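Local coordinates for SnoaL-like domain-containing protein (Sphaerobacter thermophilus, PDB 5TGN), which is of unknown function but carries a SnoaL-like domain of the NTF2 clan, whose cone-shaped alpha+beta fold often encloses a ligand pocket or active site, at residues A[11-16]-A[104-109]. Sequence-based numbering, arbitrary orientation.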
loop_
_atom_site.group_PDB
_atom_site.type_symbol
_atom_site.label_atom_id
_atom_site.label_comp_id
_atom_site.label_asym_id
_atom_site.label_seq_id
_atom_site.Cartn_x
_atom_site.Cartn_y
_atom_site.Cartn_z
ATOM N N ARG A 11 10.313 -12.767 15.718
ATOM C CA ARG A 11 9.199 -12.969 16.642
ATOM C C ARG A 11 8.984 -11.743 17.527
ATOM O O ARG A 11 7.841 -11.388 17.852
ATOM C CB ARG A 11 9.443 -14.201 17.525
ATOM C CG ARG A 11 9.404 -15.572 16.820
ATOM C CD ARG A 11 10.045 -16.638 17.751
ATOM N NE ARG A 11 10.094 -17.961 17.134
ATOM C CZ ARG A 11 10.917 -18.934 17.500
ATOM N NH1 ARG A 11 11.781 -18.741 18.483
ATOM N NH2 ARG A 11 10.884 -20.097 16.864
ATOM N N GLU A 12 10.075 -11.124 17.990
ATOM C CA GLU A 12 9.933 -9.941 18.830
ATOM C C GLU A 12 9.338 -8.778 18.042
ATOM O O GLU A 12 8.586 -7.970 18.598
ATOM C CB GLU A 12 11.283 -9.536 19.428
ATOM C CG GLU A 12 11.165 -8.400 20.434
ATOM C CD GLU A 12 10.345 -8.793 21.663
ATOM O OE1 GLU A 12 10.179 -10.012 21.917
ATOM O OE2 GLU A 12 9.850 -7.885 22.364
ATOM N N TYR A 13 9.694 -8.656 16.763
ATOM C CA TYR A 13 9.095 -7.617 15.930
ATOM C C TYR A 13 7.582 -7.767 15.917
ATOM O O TYR A 13 6.851 -6.820 16.203
ATOM C CB TYR A 13 9.666 -7.672 14.502
ATOM C CG TYR A 13 8.925 -6.697 13.588
ATOM C CD1 TYR A 13 9.343 -5.372 13.466
ATOM C CD2 TYR A 13 7.764 -7.084 12.912
ATOM C CE1 TYR A 13 8.646 -4.466 12.658
ATOM C CE2 TYR A 13 7.068 -6.186 12.093
ATOM C CZ TYR A 13 7.514 -4.885 11.987
ATOM O OH TYR A 13 6.810 -3.990 11.208
ATOM N N ILE A 14 7.095 -8.982 15.669
ATOM C CA ILE A 14 5.652 -9.214 15.699
ATOM C C ILE A 14 5.077 -8.869 17.070
ATOM O O ILE A 14 3.991 -8.291 17.179
ATOM C CB ILE A 14 5.335 -10.676 15.314
ATOM C CG1 ILE A 14 5.850 -11.000 13.916
ATOM C CG2 ILE A 14 3.802 -10.945 15.401
ATOM C CD1 ILE A 14 5.132 -10.175 12.786
ATOM N N SER A 15 5.767 -9.253 18.139
ATOM C CA SER A 15 5.216 -8.983 19.466
ATOM C C SER A 15 5.107 -7.480 19.700
ATOM O O SER A 15 4.112 -6.993 20.260
ATOM C CB SER A 15 6.082 -9.650 20.541
ATOM O OG SER A 15 5.560 -9.426 21.837
ATOM N N ARG A 16 6.113 -6.732 19.252
ATOM C CA ARG A 16 6.139 -5.284 19.476
ATOM C C ARG A 16 5.065 -4.572 18.659
ATOM O O ARG A 16 4.428 -3.634 19.147
ATOM C CB ARG A 16 7.526 -4.716 19.136
ATOM C CG ARG A 16 8.652 -5.111 20.076
ATOM C CD ARG A 16 8.364 -4.725 21.501
ATOM N NE ARG A 16 7.630 -5.783 22.193
ATOM C CZ ARG A 16 6.661 -5.580 23.087
ATOM N NH1 ARG A 16 6.289 -4.343 23.423
ATOM N NH2 ARG A 16 6.052 -6.629 23.640
ATOM N N LEU A 104 13.364 -5.129 6.606
ATOM C CA LEU A 104 12.128 -5.895 6.675
ATOM C C LEU A 104 11.296 -5.531 5.453
ATOM O O LEU A 104 11.031 -4.349 5.207
ATOM C CB LEU A 104 11.368 -5.615 7.981
ATOM C CG LEU A 104 9.879 -5.996 7.955
ATOM C CD1 LEU A 104 9.700 -7.486 7.819
ATOM C CD2 LEU A 104 9.166 -5.431 9.193
ATOM N N THR A 105 10.934 -6.536 4.652
ATOM C CA THR A 105 10.058 -6.336 3.492
ATOM C C THR A 105 8.688 -6.916 3.832
ATOM O O THR A 105 8.600 -8.046 4.321
ATOM C CB THR A 105 10.631 -7.025 2.243
ATOM O OG1 THR A 105 11.906 -6.455 1.895
ATOM C CG2 THR A 105 9.682 -6.889 1.042
ATOM N N ILE A 106 7.624 -6.162 3.583
ATOM C CA ILE A 106 6.281 -6.587 3.981
ATOM C C ILE A 106 5.438 -6.763 2.720
ATOM O O ILE A 106 5.065 -5.778 2.075
ATOM C CB ILE A 106 5.626 -5.594 4.953
ATOM C CG1 ILE A 106 6.593 -5.305 6.104
ATOM C CG2 ILE A 106 4.290 -6.176 5.511
ATOM C CD1 ILE A 106 6.032 -4.284 7.122
ATOM N N ASN A 107 5.133 -8.008 2.373
ATOM C CA ASN A 107 4.357 -8.329 1.173
ATOM C C ASN A 107 2.960 -8.766 1.576
ATOM O O ASN A 107 2.809 -9.688 2.385
ATOM C CB ASN A 107 4.999 -9.463 0.380
ATOM C CG ASN A 107 6.338 -9.083 -0.236
ATOM O OD1 ASN A 107 6.480 -8.034 -0.851
ATOM N ND2 ASN A 107 7.307 -9.972 -0.121
ATOM N N HIS A 108 1.948 -8.133 0.998
ATOM C CA HIS A 108 0.593 -8.663 1.118
ATOM C C HIS A 108 0.436 -9.883 0.223
ATOM O O HIS A 108 0.773 -9.845 -0.963
ATOM C CB HIS A 108 -0.443 -7.608 0.742
ATOM C CG HIS A 108 -0.528 -6.480 1.724
ATOM N ND1 HIS A 108 -1.691 -6.155 2.391
ATOM C CD2 HIS A 108 0.413 -5.623 2.175
ATOM C CE1 HIS A 108 -1.467 -5.127 3.188
ATOM N NE2 HIS A 108 -0.199 -4.784 3.075
ATOM N N LEU A 109 -0.092 -10.962 0.790
ATOM C CA LEU A 109 -0.369 -12.184 0.055
ATOM C C LEU A 109 -1.822 -12.183 -0.406
ATOM O O LEU A 109 -2.642 -11.384 0.051
ATOM C CB LEU A 109 -0.080 -13.405 0.933
ATOM C CG LEU A 109 1.332 -13.482 1.536
ATOM C CD1 LEU A 109 1.410 -14.715 2.449
ATOM C CD2 LEU A 109 2.333 -13.603 0.425
#
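Leu-104 comes to Tyr-13 from the opposite direction and lays one methyl, CD2, over a face of the phenol ring, 3.7 Å from its centroid and 29° off the ring normal, a CH-pi contact. The methyl is displaced toward the hydroxyl end, lying 3.3 Å from Tyr-13 CZ and 3.4 Å from Tyr-13 OH. With CG of Leu-104 anti to the backbone N (chi1 161°) and CD2 in turn anti to CA, this methyl is carried out to the ring. Thr-105 points to the other side of the sheet, where it packs on Val-39 of a second subunit. At Ile-106 the chain faces the helix again, and the far methyl of its extended arm, CD1, comes within 4.2 Å of Tyr-13 OH, a loose touch of the phenol end. Asn-107 repeats the outward turn of Thr-105, its ND2 hydrogen-bonded to Glu-91. From the neighbouring strand 88-97, Phe-94 meets the Tyr-13 ring with planes at about 70°, and Ile-35 of strand 33-37 touches Tyr-13, Leu-104 and Ile-106. An alanine in place of Tyr-13 would take away the ring and is likely to strip Leu-104 CD2 of the phenol face it packs on and open a gap between helix and strand. Between these two segments Tyr-13 makes the link from helix 6-18 to Leu-104 and Ile-106, alternate residues on the concave face of the curved sheet, consistent with an NTF2-like fold. No hydrogen bond crosses here: the two segments are held together by dispersion and CH-pi attraction within the buried core.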